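Local coordinates for uncharacterized protein (Bordetella bronchiseptica, PDB 4XG0) that probably acts as an ATP-dependent kinase of the DUF1537 family, phosphorylating acid sugars in a catabolic pathway, at residues 296-301 / 318-323. Sequence-based numbering, arbitrary orientation.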
loop_
_atom_site.group_PDB
_atom_site.type_symbol
_atom_site.label_atom_id
_atom_site.label_comp_id
_atom_site.label_asym_id
_atom_site.label_seq_id
_atom_site.Cartn_x
_atom_site.Cartn_y
_atom_site.Cartn_z
ATOM N N ARG A 296 13.918 -32.929 -12.973
ATOM C CA ARG A 296 14.037 -32.327 -14.306
ATOM C C ARG A 296 12.869 -31.413 -14.633
ATOM O O ARG A 296 13.039 -30.363 -15.255
ATOM C CB ARG A 296 14.175 -33.413 -15.362
ATOM C CG ARG A 296 15.536 -34.116 -15.275
ATOM C CD ARG A 296 15.599 -35.348 -16.131
ATOM N NE ARG A 296 14.539 -36.282 -15.772
ATOM C CZ ARG A 296 14.417 -37.510 -16.262
ATOM N NH1 ARG A 296 15.307 -37.974 -17.129
ATOM N NH2 ARG A 296 13.410 -38.276 -15.867
ATOM N N ASN A 297 11.671 -31.805 -14.198
ATOM C CA ASN A 297 10.474 -31.008 -14.445
ATOM C C ASN A 297 10.550 -29.694 -13.634
ATOM O O ASN A 297 10.223 -28.617 -14.127
ATOM C CB ASN A 297 9.230 -31.821 -14.062
ATOM C CG ASN A 297 7.932 -31.208 -14.574
ATOM O OD1 ASN A 297 7.364 -30.304 -13.951
ATOM N ND2 ASN A 297 7.427 -31.736 -15.691
ATOM N N TRP A 298 11.006 -29.786 -12.386
ATOM C CA TRP A 298 11.192 -28.603 -11.545
ATOM C C TRP A 298 12.203 -27.656 -12.183
ATOM O O TRP A 298 11.933 -26.462 -12.334
ATOM C CB TRP A 298 11.709 -29.005 -10.160
ATOM C CG TRP A 298 12.215 -27.849 -9.314
ATOM C CD1 TRP A 298 13.520 -27.610 -8.947
ATOM C CD2 TRP A 298 11.441 -26.800 -8.726
ATOM N NE1 TRP A 298 13.595 -26.476 -8.181
ATOM C CE2 TRP A 298 12.328 -25.966 -8.023
ATOM C CE3 TRP A 298 10.074 -26.485 -8.719
ATOM C CZ2 TRP A 298 11.910 -24.853 -7.334
ATOM C CZ3 TRP A 298 9.661 -25.386 -8.041
ATOM C CH2 TRP A 298 10.578 -24.567 -7.353
ATOM N N ALA A 299 13.371 -28.202 -12.537
ATOM C CA ALA A 299 14.418 -27.420 -13.197
ATOM C C ALA A 299 13.894 -26.648 -14.419
ATOM O O ALA A 299 14.212 -25.482 -14.604
ATOM C CB ALA A 299 15.574 -28.317 -13.581
ATOM N N ALA A 300 13.075 -27.292 -15.239
ATOM C CA ALA A 300 12.560 -26.649 -16.449
ATOM C C ALA A 300 11.581 -25.515 -16.125
ATOM O O ALA A 300 11.486 -24.523 -16.848
ATOM C CB ALA A 300 11.891 -27.683 -17.355
ATOM N N TRP A 301 10.831 -25.650 -15.042
ATOM C CA TRP A 301 9.864 -24.609 -14.734
ATOM C C TRP A 301 10.587 -23.412 -14.151
ATOM O O TRP A 301 10.293 -22.272 -14.507
ATOM C CB TRP A 301 8.779 -25.116 -13.793
ATOM C CG TRP A 301 7.773 -24.056 -13.432
ATOM C CD1 TRP A 301 6.708 -23.634 -14.184
ATOM C CD2 TRP A 301 7.743 -23.286 -12.226
ATOM N NE1 TRP A 301 6.020 -22.653 -13.515
ATOM C CE2 TRP A 301 6.639 -22.416 -12.313
ATOM C CE3 TRP A 301 8.549 -23.246 -11.084
ATOM C CZ2 TRP A 301 6.308 -21.525 -11.288
ATOM C CZ3 TRP A 301 8.226 -22.370 -10.076
ATOM C CH2 TRP A 301 7.110 -21.515 -10.180
ATOM N N LEU A 318 4.425 -16.162 -7.839
ATOM C CA LEU A 318 4.611 -17.510 -8.378
ATOM C C LEU A 318 3.833 -18.463 -7.475
ATOM O O LEU A 318 3.834 -18.268 -6.266
ATOM C CB LEU A 318 6.093 -17.881 -8.358
ATOM C CG LEU A 318 7.026 -16.958 -9.155
ATOM C CD1 LEU A 318 8.474 -17.258 -8.850
ATOM C CD2 LEU A 318 6.759 -17.103 -10.617
ATOM N N MET A 319 3.167 -19.467 -8.041
ATOM C CA MET A 319 2.444 -20.450 -7.240
ATOM C C MET A 319 2.874 -21.877 -7.547
ATOM O O MET A 319 2.963 -22.261 -8.705
ATOM C CB MET A 319 0.924 -20.318 -7.415
ATOM C CG MET A 319 0.121 -21.254 -6.535
ATOM S SD MET A 319 -1.663 -20.901 -6.605
ATOM C CE MET A 319 -1.992 -21.416 -8.284
ATOM N N LEU A 320 3.176 -22.643 -6.495
ATOM C CA LEU A 320 3.356 -24.090 -6.608
ATOM C C LEU A 320 2.117 -24.787 -6.071
ATOM O O LEU A 320 1.758 -24.624 -4.901
ATOM C CB LEU A 320 4.585 -24.561 -5.832
ATOM C CG LEU A 320 5.781 -23.624 -5.874
ATOM C CD1 LEU A 320 6.953 -24.238 -5.092
ATOM C CD2 LEU A 320 6.211 -23.358 -7.297
ATOM N N LEU A 321 1.462 -25.543 -6.939
ATOM C CA LEU A 321 0.211 -26.207 -6.621
ATOM C C LEU A 321 0.380 -27.733 -6.505
ATOM O O LEU A 321 0.771 -28.400 -7.465
ATOM C CB LEU A 321 -0.810 -25.871 -7.705
ATOM C CG LEU A 321 -2.238 -26.394 -7.484
ATOM C CD1 LEU A 321 -2.750 -25.924 -6.125
ATOM C CD2 LEU A 321 -3.148 -25.941 -8.629
ATOM N N ALA A 322 0.064 -28.284 -5.333
ATOM C CA ALA A 322 0.211 -29.720 -5.095
ATOM C C ALA A 322 -0.820 -30.514 -5.854
ATOM O O ALA A 322 -1.965 -30.116 -5.910
ATOM C CB ALA A 322 0.068 -30.024 -3.625
ATOM N N PRO A 323 -0.422 -31.652 -6.434
ATOM C CA PRO A 323 -1.458 -32.601 -6.849
ATOM C C PRO A 323 -1.890 -33.460 -5.653
ATOM O O PRO A 323 -1.173 -33.565 -4.647
ATOM C CB PRO A 323 -0.741 -33.437 -7.901
ATOM C CG PRO A 323 0.652 -33.439 -7.486
ATOM C CD PRO A 323 0.923 -32.097 -6.846
#
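W301 and W298, one turn apart on helix 295-304, bring their six-membered rings to the side chain of L320 on strand 317-321. The side chains that meet are all apolar, though M319 O also comes near W301 CZ2. The methyl CD2 of L320 does most of the touching: it lies 3.5 Å from W301 CH2, meeting that indole obliquely, and 4.1 Å from W298 CZ3, where it sits at the ring edge near its plane. A leucine suits this place because its forked end offers two methyls, and CD1 also approaches W298 CZ3, at 4.2 Å. Two residues earlier on the strand, L318 points its CB toward the helix, which suits a buried aliphatic residue; this CB reaches the ring edge of W301 at CH2 (4.2 Å).

Long side chains are needed here, since helix and strand axes come no nearer than 12.6 Å while running nearly antiparallel, at 163°. Both tryptophans hold CG anti to the backbone N (chi1 179° in W301), a setting that carries the indole out to span this gap. Strand 317-321 lies between 283-285 and 259-263 in the mixed sheet of the nucleotide-binding C-terminal domain, and the helix lies in the beta-alpha-beta crossover that joins 283-285 to 317-321.

Aromatic packing continues beyond the pair: W285 stacks on W301, meets W298 edge-to-face and donates its indole N-H to N297 OD1. The side-chain carbonyl of N297 thus satisfies a polar group beside these aromatic rings. L342 and R345 of helix 334-349 touch W298, while L339 of the same helix packs on L320.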